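Local coordinates for protein (endonuclease) (Salmonella typhimurium, PDB 1BYR) that is an endonuclease of the PLD-like family, with a single mixed alpha/beta domain that pairs with a second copy of itself, at residues V19-D24 / V126-P131; P40-A45 / A115-N120; V47-K50 / D55-I58; S88-Q93 / W141-N146; D95-V100 / V105-F110. All coordinates share one frame; numbering follows the deposited sequence.

Interaction 1 of 5, residues V19-D24 / V126-P131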
# COMPACT_ATOMS: atom_id res chain seq x y z
N VAL A 19 -1.13 4.33 12.13
CA VAL A 19 -0.27 3.15 12.17
C VAL A 19 0.16 2.92 13.63
O VAL A 19 0.14 1.79 14.11
CB VAL A 19 0.97 3.35 11.25
CG1 VAL A 19 1.97 2.22 11.45
CG2 VAL A 19 0.51 3.41 9.79
N LEU A 20 0.53 3.99 14.33
CA LEU A 20 0.93 3.88 15.74
C LEU A 20 -0.25 3.37 16.57
O LEU A 20 -0.08 2.56 17.48
CB LEU A 20 1.41 5.23 16.28
CG LEU A 20 2.76 5.63 15.68
CD1 LEU A 20 3.07 7.09 15.98
CD2 LEU A 20 3.85 4.71 16.22
N SER A 21 -1.46 3.82 16.24
CA SER A 21 -2.68 3.39 16.93
C SER A 21 -2.90 1.89 16.79
O SER A 21 -3.34 1.22 17.72
CB SER A 21 -3.90 4.13 16.37
OG SER A 21 -5.11 3.64 16.92
N ALA A 22 -2.60 1.35 15.62
CA ALA A 22 -2.78 -0.07 15.40
C ALA A 22 -1.79 -0.87 16.25
O ALA A 22 -2.16 -1.87 16.87
CB ALA A 22 -2.60 -0.41 13.91
N ILE A 23 -0.54 -0.44 16.29
CA ILE A 23 0.47 -1.15 17.07
C ILE A 23 0.15 -1.02 18.56
O ILE A 23 0.20 -2.00 19.30
CB ILE A 23 1.88 -0.61 16.76
CG1 ILE A 23 2.21 -0.92 15.30
CG2 ILE A 23 2.92 -1.24 17.71
CD1 ILE A 23 3.34 -0.06 14.73
N ASP A 24 -0.22 0.18 18.98
CA ASP A 24 -0.57 0.45 20.37
C ASP A 24 -1.79 -0.32 20.85
O ASP A 24 -2.00 -0.49 22.05
CB ASP A 24 -0.84 1.94 20.55
CG ASP A 24 0.42 2.77 20.58
OD1 ASP A 24 1.53 2.20 20.71
OD2 ASP A 24 0.29 4.00 20.48
N VAL A 126 -6.53 0.94 8.27
CA VAL A 126 -6.57 -0.08 9.30
C VAL A 126 -7.95 -0.70 9.23
O VAL A 126 -8.95 -0.02 9.48
CB VAL A 126 -6.30 0.48 10.72
CG1 VAL A 126 -6.45 -0.64 11.74
CG2 VAL A 126 -4.88 1.06 10.79
N ILE A 127 -8.00 -1.97 8.85
CA ILE A 127 -9.25 -2.71 8.73
C ILE A 127 -9.42 -3.51 10.01
O ILE A 127 -8.76 -4.54 10.20
CB ILE A 127 -9.22 -3.67 7.50
CG1 ILE A 127 -8.85 -2.89 6.24
CG2 ILE A 127 -10.59 -4.34 7.32
CD1 ILE A 127 -8.35 -3.75 5.09
N TRP A 128 -10.28 -3.02 10.89
CA TRP A 128 -10.52 -3.64 12.18
C TRP A 128 -11.56 -4.75 12.22
O TRP A 128 -12.60 -4.69 11.58
CB TRP A 128 -10.99 -2.60 13.20
CG TRP A 128 -10.07 -1.45 13.40
CD1 TRP A 128 -10.12 -0.23 12.78
CD2 TRP A 128 -9.01 -1.36 14.37
NE1 TRP A 128 -9.17 0.61 13.30
CE2 TRP A 128 -8.48 -0.06 14.28
CE3 TRP A 128 -8.48 -2.26 15.30
CZ2 TRP A 128 -7.41 0.36 15.08
CZ3 TRP A 128 -7.43 -1.83 16.09
CH2 TRP A 128 -6.91 -0.53 15.99
N ASN A 129 -11.26 -5.76 13.04
CA ASN A 129 -12.18 -6.86 13.28
C ASN A 129 -12.79 -7.55 12.06
O ASN A 129 -14.00 -7.54 11.86
CB ASN A 129 -13.28 -6.37 14.23
CG ASN A 129 -12.71 -5.80 15.53
OD1 ASN A 129 -12.77 -4.60 15.81
ND2 ASN A 129 -12.12 -6.67 16.32
N MET A 130 -11.92 -8.13 11.26
CA MET A 130 -12.31 -8.88 10.07
C MET A 130 -11.41 -10.10 10.12
O MET A 130 -10.41 -10.18 9.42
CB MET A 130 -12.04 -8.08 8.80
CG MET A 130 -13.10 -7.05 8.49
SD MET A 130 -13.16 -6.57 6.75
CE MET A 130 -13.76 -8.04 6.00
N PRO A 131 -11.76 -11.07 10.97
CA PRO A 131 -10.97 -12.30 11.13
C PRO A 131 -10.58 -13.01 9.84
O PRO A 131 -9.44 -13.43 9.70
CB PRO A 131 -11.82 -13.17 12.04
CG PRO A 131 -12.70 -12.21 12.77
CD PRO A 131 -12.96 -11.07 11.83

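Interaction 2 of 5, residues P40-A45 / A115-N120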
# COMPACT_ATOMS: atom_id res chain seq x y z
N PRO A 40 12.18 5.38 13.64
CA PRO A 40 12.38 5.19 15.08
C PRO A 40 11.08 5.12 15.89
O PRO A 40 10.96 4.29 16.78
CB PRO A 40 13.25 6.39 15.48
CG PRO A 40 13.97 6.75 14.22
CD PRO A 40 12.96 6.51 13.12
N ASP A 41 10.11 5.97 15.55
CA ASP A 41 8.82 6.00 16.23
C ASP A 41 8.09 4.64 16.15
O ASP A 41 7.49 4.19 17.12
CB ASP A 41 7.94 7.08 15.62
CG ASP A 41 7.50 6.74 14.21
OD1 ASP A 41 8.36 6.69 13.31
OD2 ASP A 41 6.29 6.52 14.01
N ILE A 42 8.15 4.02 14.97
CA ILE A 42 7.54 2.71 14.74
C ILE A 42 8.25 1.64 15.59
O ILE A 42 7.60 0.77 16.20
CB ILE A 42 7.63 2.31 13.23
CG1 ILE A 42 6.90 3.36 12.37
CG2 ILE A 42 6.98 0.94 12.99
CD1 ILE A 42 5.43 3.47 12.65
N MET A 43 9.57 1.68 15.61
CA MET A 43 10.36 0.72 16.39
C MET A 43 10.06 0.83 17.88
O MET A 43 9.86 -0.17 18.56
CB MET A 43 11.85 0.92 16.14
CG MET A 43 12.23 0.96 14.64
SD MET A 43 11.60 -0.47 13.68
CE MET A 43 11.53 0.29 12.00
N LYS A 44 10.01 2.06 18.38
CA LYS A 44 9.72 2.28 19.80
C LYS A 44 8.38 1.71 20.16
O LYS A 44 8.21 1.12 21.24
CB LYS A 44 9.74 3.76 20.12
CG LYS A 44 11.14 4.33 20.26
CD LYS A 44 11.09 5.81 20.52
CE LYS A 44 12.26 6.50 19.89
NZ LYS A 44 12.67 7.64 20.75
N ALA A 45 7.41 1.89 19.26
CA ALA A 45 6.06 1.38 19.48
C ALA A 45 6.01 -0.15 19.47
O ALA A 45 5.31 -0.76 20.28
CB ALA A 45 5.09 1.96 18.43
N ALA A 115 10.52 9.29 5.76
CA ALA A 115 10.04 9.92 4.53
C ALA A 115 8.55 9.62 4.34
O ALA A 115 7.78 10.48 3.92
CB ALA A 115 10.84 9.42 3.34
N ALA A 116 8.14 8.40 4.69
CA ALA A 116 6.73 8.00 4.56
C ALA A 116 5.80 8.76 5.52
O ALA A 116 4.62 9.00 5.21
CB ALA A 116 6.60 6.51 4.82
N GLU A 117 6.34 9.12 6.68
CA GLU A 117 5.58 9.82 7.71
C GLU A 117 5.46 11.33 7.53
O GLU A 117 4.42 11.93 7.81
CB GLU A 117 6.22 9.60 9.09
CG GLU A 117 6.51 8.14 9.44
CD GLU A 117 7.13 7.95 10.83
OE1 GLU A 117 8.08 8.68 11.18
OE2 GLU A 117 6.66 7.05 11.57
N THR A 118 6.53 11.91 7.01
CA THR A 118 6.63 13.36 6.92
C THR A 118 6.83 14.05 5.56
O THR A 118 6.67 15.27 5.47
CB THR A 118 7.80 13.76 7.87
OG1 THR A 118 7.27 14.13 9.15
CG2 THR A 118 8.64 14.84 7.28
N LYS A 119 7.15 13.30 4.52
CA LYS A 119 7.42 13.93 3.22
C LYS A 119 6.55 13.49 2.04
O LYS A 119 6.05 14.32 1.28
CB LYS A 119 8.89 13.73 2.84
CG LYS A 119 9.89 13.91 3.98
CD LYS A 119 10.50 15.30 3.97
CE LYS A 119 11.25 15.61 5.28
NZ LYS A 119 12.36 14.64 5.56
N ASN A 120 6.41 12.18 1.87
CA ASN A 120 5.64 11.63 0.76
C ASN A 120 4.14 11.70 0.93
O ASN A 120 3.63 11.89 2.03
CB ASN A 120 6.01 10.16 0.57
CG ASN A 120 7.47 9.97 0.24
OD1 ASN A 120 8.15 10.89 -0.20
ND2 ASN A 120 7.96 8.77 0.46

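Interaction 3 of 5, residues V47-K50 / D55-I58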
# COMPACT_ATOMS: atom_id res chain seq x y z
N VAL A 47 8.49 -2.26 20.22
CA VAL A 47 9.12 -2.76 21.44
C VAL A 47 8.24 -2.48 22.66
O VAL A 47 8.26 -3.25 23.63
CB VAL A 47 10.53 -2.17 21.63
CG1 VAL A 47 11.30 -2.20 20.32
CG2 VAL A 47 10.43 -0.76 22.15
N ALA A 48 7.47 -1.41 22.64
CA ALA A 48 6.58 -1.14 23.77
C ALA A 48 5.50 -2.22 23.77
O ALA A 48 5.01 -2.62 24.82
CB ALA A 48 5.93 0.24 23.65
N ALA A 49 5.14 -2.70 22.58
CA ALA A 49 4.14 -3.75 22.48
C ALA A 49 4.70 -5.03 23.10
O ALA A 49 4.04 -5.70 23.89
CB ALA A 49 3.77 -4.00 21.01
N LYS A 50 5.93 -5.38 22.72
CA LYS A 50 6.58 -6.57 23.28
C LYS A 50 6.60 -6.50 24.81
O LYS A 50 6.24 -7.46 25.49
CB LYS A 50 8.02 -6.66 22.74
CG LYS A 50 8.83 -7.81 23.30
CD LYS A 50 8.55 -9.10 22.54
CE LYS A 50 9.33 -10.26 23.14
NZ LYS A 50 9.73 -9.96 24.54
N ASP A 55 2.92 -10.78 21.42
CA ASP A 55 3.73 -11.69 20.62
C ASP A 55 3.99 -11.02 19.27
O ASP A 55 3.15 -11.05 18.37
CB ASP A 55 2.97 -13.02 20.44
CG ASP A 55 3.65 -13.97 19.47
OD1 ASP A 55 4.78 -13.69 19.03
OD2 ASP A 55 3.04 -15.01 19.14
N VAL A 56 5.16 -10.39 19.15
CA VAL A 56 5.56 -9.68 17.93
C VAL A 56 6.60 -10.42 17.08
O VAL A 56 7.66 -10.84 17.57
CB VAL A 56 6.14 -8.27 18.29
CG1 VAL A 56 6.39 -7.47 17.01
CG2 VAL A 56 5.18 -7.51 19.22
N LYS A 57 6.30 -10.61 15.79
CA LYS A 57 7.22 -11.25 14.86
C LYS A 57 7.24 -10.42 13.56
O LYS A 57 6.18 -9.98 13.07
CB LYS A 57 6.81 -12.70 14.59
CG LYS A 57 7.03 -13.62 15.78
CD LYS A 57 6.90 -15.08 15.40
CE LYS A 57 6.80 -15.98 16.63
NZ LYS A 57 6.59 -17.42 16.26
N ILE A 58 8.43 -10.19 13.02
CA ILE A 58 8.58 -9.36 11.83
C ILE A 58 9.46 -9.93 10.71
O ILE A 58 10.52 -10.50 10.97
CB ILE A 58 9.18 -8.00 12.27
CG1 ILE A 58 8.44 -7.49 13.49
CG2 ILE A 58 9.13 -6.98 11.12
CD1 ILE A 58 9.04 -6.24 14.12

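Interaction 4 of 5, residues S88-Q93 / W141-N146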
# COMPACT_ATOMS: atom_id res chain seq x y z
N SER A 88 14.93 -12.47 1.16
CA SER A 88 15.50 -12.07 -0.12
C SER A 88 15.01 -12.95 -1.26
O SER A 88 15.55 -12.90 -2.35
CB SER A 88 17.03 -12.17 -0.06
OG SER A 88 17.42 -13.51 0.19
N ASN A 89 14.00 -13.76 -1.00
CA ASN A 89 13.48 -14.65 -2.02
C ASN A 89 12.65 -13.97 -3.10
O ASN A 89 12.22 -14.61 -4.06
CB ASN A 89 12.69 -15.78 -1.37
CG ASN A 89 13.61 -16.84 -0.77
OD1 ASN A 89 14.76 -16.99 -1.19
ND2 ASN A 89 13.11 -17.57 0.22
N PHE A 90 12.46 -12.67 -2.95
CA PHE A 90 11.69 -11.88 -3.91
C PHE A 90 12.52 -10.68 -4.36
O PHE A 90 13.27 -10.10 -3.56
CB PHE A 90 10.38 -11.40 -3.28
CG PHE A 90 9.47 -12.51 -2.78
CD1 PHE A 90 9.59 -13.00 -1.48
CD2 PHE A 90 8.49 -13.04 -3.60
CE1 PHE A 90 8.75 -13.99 -1.01
CE2 PHE A 90 7.64 -14.04 -3.13
CZ PHE A 90 7.78 -14.51 -1.82
N PRO A 91 12.45 -10.29 -5.65
CA PRO A 91 13.26 -9.13 -6.00
C PRO A 91 13.03 -8.04 -4.95
O PRO A 91 13.96 -7.35 -4.54
CB PRO A 91 12.75 -8.74 -7.40
CG PRO A 91 12.33 -10.04 -7.98
CD PRO A 91 11.75 -10.85 -6.83
N ILE A 92 11.78 -7.90 -4.52
CA ILE A 92 11.41 -6.95 -3.46
C ILE A 92 10.24 -7.48 -2.62
O ILE A 92 9.19 -7.81 -3.18
CB ILE A 92 10.96 -5.56 -4.02
CG1 ILE A 92 12.01 -4.96 -4.96
CG2 ILE A 92 10.71 -4.58 -2.85
CD1 ILE A 92 11.70 -3.54 -5.35
N GLN A 93 10.42 -7.61 -1.30
CA GLN A 93 9.32 -8.01 -0.43
C GLN A 93 8.75 -6.63 -0.14
O GLN A 93 9.13 -5.96 0.82
CB GLN A 93 9.80 -8.65 0.88
CG GLN A 93 8.75 -9.56 1.51
CD GLN A 93 8.95 -9.77 3.00
OE1 GLN A 93 8.64 -8.91 3.81
NE2 GLN A 93 9.48 -10.92 3.35
N TRP A 141 1.81 -13.62 5.36
CA TRP A 141 2.92 -13.29 6.26
C TRP A 141 3.77 -14.54 6.57
O TRP A 141 5.01 -14.50 6.53
CB TRP A 141 2.37 -12.72 7.58
CG TRP A 141 3.43 -12.39 8.57
CD1 TRP A 141 4.05 -11.20 8.74
CD2 TRP A 141 4.08 -13.31 9.47
NE1 TRP A 141 5.04 -11.30 9.69
CE2 TRP A 141 5.08 -12.59 10.15
CE3 TRP A 141 3.90 -14.67 9.76
CZ2 TRP A 141 5.91 -13.18 11.11
CZ3 TRP A 141 4.73 -15.26 10.72
CH2 TRP A 141 5.73 -14.52 11.38
N GLN A 142 3.08 -15.64 6.88
CA GLN A 142 3.72 -16.91 7.22
C GLN A 142 4.60 -17.47 6.11
O GLN A 142 5.69 -17.99 6.36
CB GLN A 142 2.65 -17.93 7.58
CG GLN A 142 3.20 -19.17 8.22
CD GLN A 142 3.77 -18.89 9.58
OE1 GLN A 142 4.94 -19.17 9.84
NE2 GLN A 142 2.96 -18.33 10.46
N ASP A 143 4.11 -17.36 4.88
CA ASP A 143 4.87 -17.85 3.73
C ASP A 143 6.17 -17.08 3.55
O ASP A 143 7.21 -17.65 3.23
CB ASP A 143 4.02 -17.73 2.46
CG ASP A 143 4.75 -18.25 1.25
OD1 ASP A 143 4.75 -19.48 1.07
OD2 ASP A 143 5.32 -17.43 0.50
N ARG A 144 6.13 -15.76 3.73
CA ARG A 144 7.31 -14.92 3.60
C ARG A 144 8.26 -15.14 4.77
O ARG A 144 9.46 -15.20 4.59
CB ARG A 144 6.91 -13.45 3.52
CG ARG A 144 6.51 -12.95 2.10
CD ARG A 144 5.67 -13.96 1.30
NE ARG A 144 5.13 -13.36 0.07
CZ ARG A 144 4.36 -14.00 -0.81
NH1 ARG A 144 4.04 -15.27 -0.63
NH2 ARG A 144 3.87 -13.34 -1.86
N TRP A 145 7.71 -15.25 5.97
CA TRP A 145 8.51 -15.50 7.18
C TRP A 145 9.28 -16.82 7.07
O TRP A 145 10.48 -16.89 7.32
CB TRP A 145 7.60 -15.51 8.41
CG TRP A 145 8.23 -16.07 9.66
CD1 TRP A 145 8.16 -17.36 10.11
CD2 TRP A 145 9.00 -15.36 10.63
NE1 TRP A 145 8.84 -17.49 11.29
CE2 TRP A 145 9.37 -16.28 11.64
CE3 TRP A 145 9.42 -14.03 10.75
CZ2 TRP A 145 10.13 -15.91 12.75
CZ3 TRP A 145 10.18 -13.67 11.86
CH2 TRP A 145 10.52 -14.60 12.85
N ASN A 146 8.57 -17.87 6.67
CA ASN A 146 9.15 -19.20 6.54
C ASN A 146 10.39 -19.29 5.65
O ASN A 146 11.18 -20.22 5.79
CB ASN A 146 8.09 -20.19 6.07
CG ASN A 146 7.05 -20.47 7.15
OD1 ASN A 146 7.23 -20.09 8.30
ND2 ASN A 146 5.97 -21.13 6.77

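Interaction 5 of 5, residues D95-V100 / V105-F110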
# COMPACT_ATOMS: atom_id res chain seq x y z
N ASP A 95 5.54 -5.54 0.65
CA ASP A 95 4.43 -5.33 1.57
C ASP A 95 4.75 -4.42 2.75
O ASP A 95 5.85 -4.47 3.30
CB ASP A 95 3.94 -6.66 2.17
CG ASP A 95 3.62 -7.70 1.11
OD1 ASP A 95 4.54 -8.45 0.72
OD2 ASP A 95 2.45 -7.76 0.66
N LYS A 96 3.78 -3.59 3.14
CA LYS A 96 3.89 -2.70 4.29
C LYS A 96 2.61 -3.07 5.03
O LYS A 96 1.57 -2.43 4.90
CB LYS A 96 3.87 -1.22 3.87
CG LYS A 96 4.85 -0.87 2.75
CD LYS A 96 4.16 -0.95 1.37
CE LYS A 96 4.88 -0.11 0.31
NZ LYS A 96 6.30 -0.52 0.15
N VAL A 97 2.71 -4.14 5.81
CA VAL A 97 1.55 -4.68 6.51
C VAL A 97 1.77 -4.98 7.99
O VAL A 97 2.83 -5.46 8.40
CB VAL A 97 1.13 -6.01 5.83
CG1 VAL A 97 0.10 -6.76 6.70
CG2 VAL A 97 0.59 -5.75 4.42
N ILE A 98 0.74 -4.69 8.79
CA ILE A 98 0.76 -4.99 10.22
C ILE A 98 -0.55 -5.71 10.54
O ILE A 98 -1.63 -5.15 10.39
CB ILE A 98 0.87 -3.72 11.11
CG1 ILE A 98 2.17 -2.97 10.83
CG2 ILE A 98 0.87 -4.12 12.58
CD1 ILE A 98 2.42 -1.76 11.73
N ILE A 99 -0.44 -6.98 10.93
CA ILE A 99 -1.60 -7.78 11.30
C ILE A 99 -1.63 -7.81 12.83
O ILE A 99 -0.72 -8.31 13.47
CB ILE A 99 -1.47 -9.23 10.77
CG1 ILE A 99 -1.23 -9.23 9.26
CG2 ILE A 99 -2.74 -10.01 11.09
CD1 ILE A 99 -0.56 -10.49 8.76
N VAL A 100 -2.70 -7.26 13.41
CA VAL A 100 -2.85 -7.17 14.86
C VAL A 100 -3.91 -8.09 15.48
O VAL A 100 -5.07 -8.13 15.04
CB VAL A 100 -3.15 -5.71 15.25
CG1 VAL A 100 -3.24 -5.55 16.77
CG2 VAL A 100 -2.05 -4.81 14.70
N VAL A 105 -6.00 -5.66 10.29
CA VAL A 105 -4.94 -5.51 9.29
C VAL A 105 -4.69 -4.06 8.88
O VAL A 105 -5.61 -3.35 8.47
CB VAL A 105 -5.29 -6.30 7.96
CG1 VAL A 105 -4.18 -6.09 6.90
CG2 VAL A 105 -5.49 -7.79 8.26
N GLU A 106 -3.45 -3.62 9.02
CA GLU A 106 -3.07 -2.29 8.59
C GLU A 106 -2.36 -2.54 7.27
O GLU A 106 -1.60 -3.50 7.16
CB GLU A 106 -2.07 -1.65 9.58
CG GLU A 106 -1.59 -0.24 9.19
CD GLU A 106 -0.45 -0.25 8.18
OE1 GLU A 106 0.36 -1.19 8.19
OE2 GLU A 106 -0.36 0.70 7.37
N THR A 107 -2.61 -1.70 6.26
CA THR A 107 -1.93 -1.85 4.98
C THR A 107 -2.08 -0.56 4.21
O THR A 107 -2.70 0.39 4.69
CB THR A 107 -2.46 -3.04 4.14
OG1 THR A 107 -1.57 -3.25 3.04
CG2 THR A 107 -3.87 -2.75 3.61
N GLY A 108 -1.48 -0.49 3.02
CA GLY A 108 -1.55 0.73 2.22
C GLY A 108 -0.23 1.00 1.53
O GLY A 108 0.54 0.08 1.29
N SER A 109 0.05 2.26 1.19
CA SER A 109 1.30 2.58 0.52
C SER A 109 2.41 2.90 1.53
O SER A 109 3.59 2.75 1.23
CB SER A 109 1.13 3.79 -0.41
OG SER A 109 1.03 5.00 0.32
N PHE A 110 1.99 3.33 2.71
CA PHE A 110 2.88 3.75 3.81
C PHE A 110 4.02 2.80 4.22
O PHE A 110 3.78 1.72 4.78
CB PHE A 110 1.98 4.09 5.02
CG PHE A 110 2.72 4.65 6.22
CD1 PHE A 110 3.25 3.81 7.20
CD2 PHE A 110 2.78 6.02 6.44
CE1 PHE A 110 3.83 4.33 8.36
CE2 PHE A 110 3.36 6.54 7.61
CZ PHE A 110 3.87 5.70 8.56
O HOH W 1 1.16 -2.82 1.97

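Interaction 1 of 5, residues V19-D24 / V126-P131
Helix 19-24 leans over the end of strand 126-128 with the two axes 10.1 Å apart and their N-to-C directions 37° from each other, so that Ala22 comes nearest to Val126. The CA of Ala22 lies 7.2 Å from the CA of Val126. With such a small side chain on the helix, the strand residues can reach right up to it. Val126 sends CG2 at the helix and meets the CB of Ala22 at 4.1 Å. Its other branch, CG1, stands anti to the backbone N (chi1 176°) and rests 3.2 Å above one face of the Trp128 ring, off-centre toward the rim. Trp128 is two residues along the same strand, and its ring reaches over Val126 to the helix. There its CH2 touches the CA of Ala22 at 4.2 Å, the CA lying oblique to the ring, while the carbonyl O of Ser21 lies near the ring plane, at the edge, 4.3 Å from CH2. The OG of Ser21 is a looser neighbour of the ring.

The polar side of the indole is occupied elsewhere: NE1 gives its hydrogen to OE1 of Gln6, on the next strand of the sheet. Leu18 also packs on Val126 from the helix, and Ser25 meets the ring further along it. Helix 14-25 is thus seated on the sheet beside strand 122-128. Methyl, backbone and ring surfaces make the join, without polar bonding between the two segments, so it probably rests on van der Waals packing and burial of apolar surface.

Interaction 2 of 5, residues P40-A45 / A115-N120
The carboxylates of Asp41 and Glu117 meet with their planes turned 49° against each other, so the two groups do not stack, and their side chains come from opposite directions. OE2 of Glu117 lies 2.5 Å from OD1 of Asp41. OE1 of Glu117 is 2.9 Å from the same Asp41 OD1, a pair of acceptors. The fit is tighter than atoms should allow, and its fine detail is doubtful. Glu117 stretches out with its chain extended beyond CG, whereas Asp41 holds CG between its own backbone N and carbonyl carbon (chi1 69°), which turns the carboxylate toward the incoming acid.

Ile42 slides past Glu117 and sets its CG1 3.8 Å from OE2, an apolar wall beside the acid pair. Oxygens this close suggest that one acid probably holds a proton; the salt bridge of Arg16 to OE1 of Glu117 would offset remaining charge. Behind Glu117 the short helix finishes, and the O of Ala115 accepts from both Lys119 N and Asn120 N.

The pair bridges the start of helix 40-51 and helix 114-118. Helix 14-25 adjoins both, with Leu20 against Asp41, Val19 against Ile42 and Arg16 at Glu117, and Phe110, just beyond strand 104-108, packs on Glu117.

Interaction 3 of 5, residues V47-K50 / D55-I58
This contact belongs to the beta-alpha-beta unit formed by strand 29-34, helix 40-51 and strand 55-61; here the last full turn of the helix meets the strand that follows it, Ala49 facing Val56 and the backbone of Lys50 beside it. Only four residues separate the two segments, the first of them still helical, and the CA of Lys50 comes to 6.3 Å from the CA of Val56.

One methyl does nearly all the touching. CG2 of Val56 reaches the CB of Ala49 at 4.2 Å, and the same CG2 lies 4.2 Å from the backbone N of Lys50, so it nestles against the turn of the helix. The rotation of Val56 explains this: with CG1 anti to the backbone N (chi1 -173°), CG2 stands beside that N and takes the side nearer the helix. The root of the Lys50 side chain lies at the margin, and the chain then bends at chi2 and its amino end leads off, by Ile82.

Ile30, on the neighbouring strand, packs against both Ala49 and Val56 and closes the small apolar cluster. On the other face of the sheet Asp55 turns away from the helix and forms a salt bridge with Arg31. Small apolar side chains meeting in this way, with the two strands parallel and adjacent in the sheet and a helix packed over them, make the helix-on-sheet packing typical of a beta-alpha-beta crossover.

Interaction 4 of 5, residues S88-Q93 / W141-N146
Arg144 gives up more surface to this contact than any other residue, touched by Phe90 of the loop 88-93 at its guanidinium and by Gln93 along its aliphatic part. CZ of Phe90 lies over one face of the guanidinium, 3.4 Å above it and displaced toward the rim, with the two planes 29° apart. The closest pair is Phe90 CZ to Arg144 NE, at 3.5 Å. The side chains themselves run at about a right angle, the arginine bending at chi2 (40°) to bring the guanidinium up to Phe90 CZ.

Gln93 works lower down. Its NE2 sits 3.6 Å from the CB of Arg144, and its extended chain, with CG anti to the backbone N, lies against CG as well. The same NE2 donates to OD2 of Asp87, which fixes the amide where it can lean on the arginine.

The guanidinium also has charged and polar partners. NH1 makes a salt bridge to OD2 of its neighbour Asp143 (2.8 Å), a rather bent bond with an N-H...O angle of 136°, meeting the oxygen from above the carboxylate plane. OD2 lies at the edge of the Phe90 ring as well. NH1 further pairs with Glu12 of the second subunit, and NE with Ser121 of that subunit, while Phe90 packs on Pro11 across the interface. Loop and helix 131-146 together therefore build a dimer-contact site in this PLD-like fold, an arginine packed by its own loop and turned toward the partner.

Interaction 5 of 5, residues D95-V100 / V105-F110
Glu106 N donates to the carbonyl O of Ile98 at 2.7 Å, almost straight at 171°, and Ile98 N returns a bond to Glu106 O at 3.1 Å. This reciprocal pair holds the antiparallel beta hairpin of strands 97-100 and 104-108, at the middle of the sheet. The hairpin carries the sequence signature of the PLD family: Lys96 belongs to the HxK element that starts at His94, and Gly108 and Ser109 open the GSxN element that ends at Asn111.

On one face, Glu106 bends at chi2 (-83°) so that OE1 lies against CG1 of Ile98, the two side chains crossing at a slant. On the opposite face Ile99 and Val105 form the next, non-hydrogen-bonded pair, and the CG1 of Val97 meets the CG1 of Val105 at 4.3 Å; Phe137 of helix 131-146 packs over all three. Val97 and Thr107 lie side by side, while Thr107 OG1 is also bonded to Asn123 of the second subunit.

Beyond the paired strands Lys96 runs along the returning backbone, its CB 3.1 Å from the O of Phe110 and its CE 3.3 Å from the O of Ser109; its NZ bonds to the O of His94. Gly108, at backbone angles that favour a glycine, has its N buried with no partner in the model. Where the direct ladder stops, a water takes over, accepting from Lys96 N at 3.0 Å and hydrogen-bonded to Thr107 OG1 at 3.0 Å.

Following the chain from the N terminus, interaction 1 opens at 19-24 and interaction 2 at 40-45, before interaction 3 runs from 47-50 to 55-58 and closes the first, short loop. Interaction 4 opens at 88-93, and the hairpin of interaction 5 runs from 95-100 to 105-110. Interaction 2 then closes at 115-120, interaction 1 at 126-131 and interaction 4 last, at 141-146, tying the loop after strand 84-87 to helix 131-146. Interactions 3 and 5 nest in series inside 2, itself nested inside 1. Interaction 4 crosses 1 and 2 but encloses 5. Helices 14-25 and 40-51 are thereby tied to one side of the sheet, while Trp141 packs on Ile99 and Lys57 from the other.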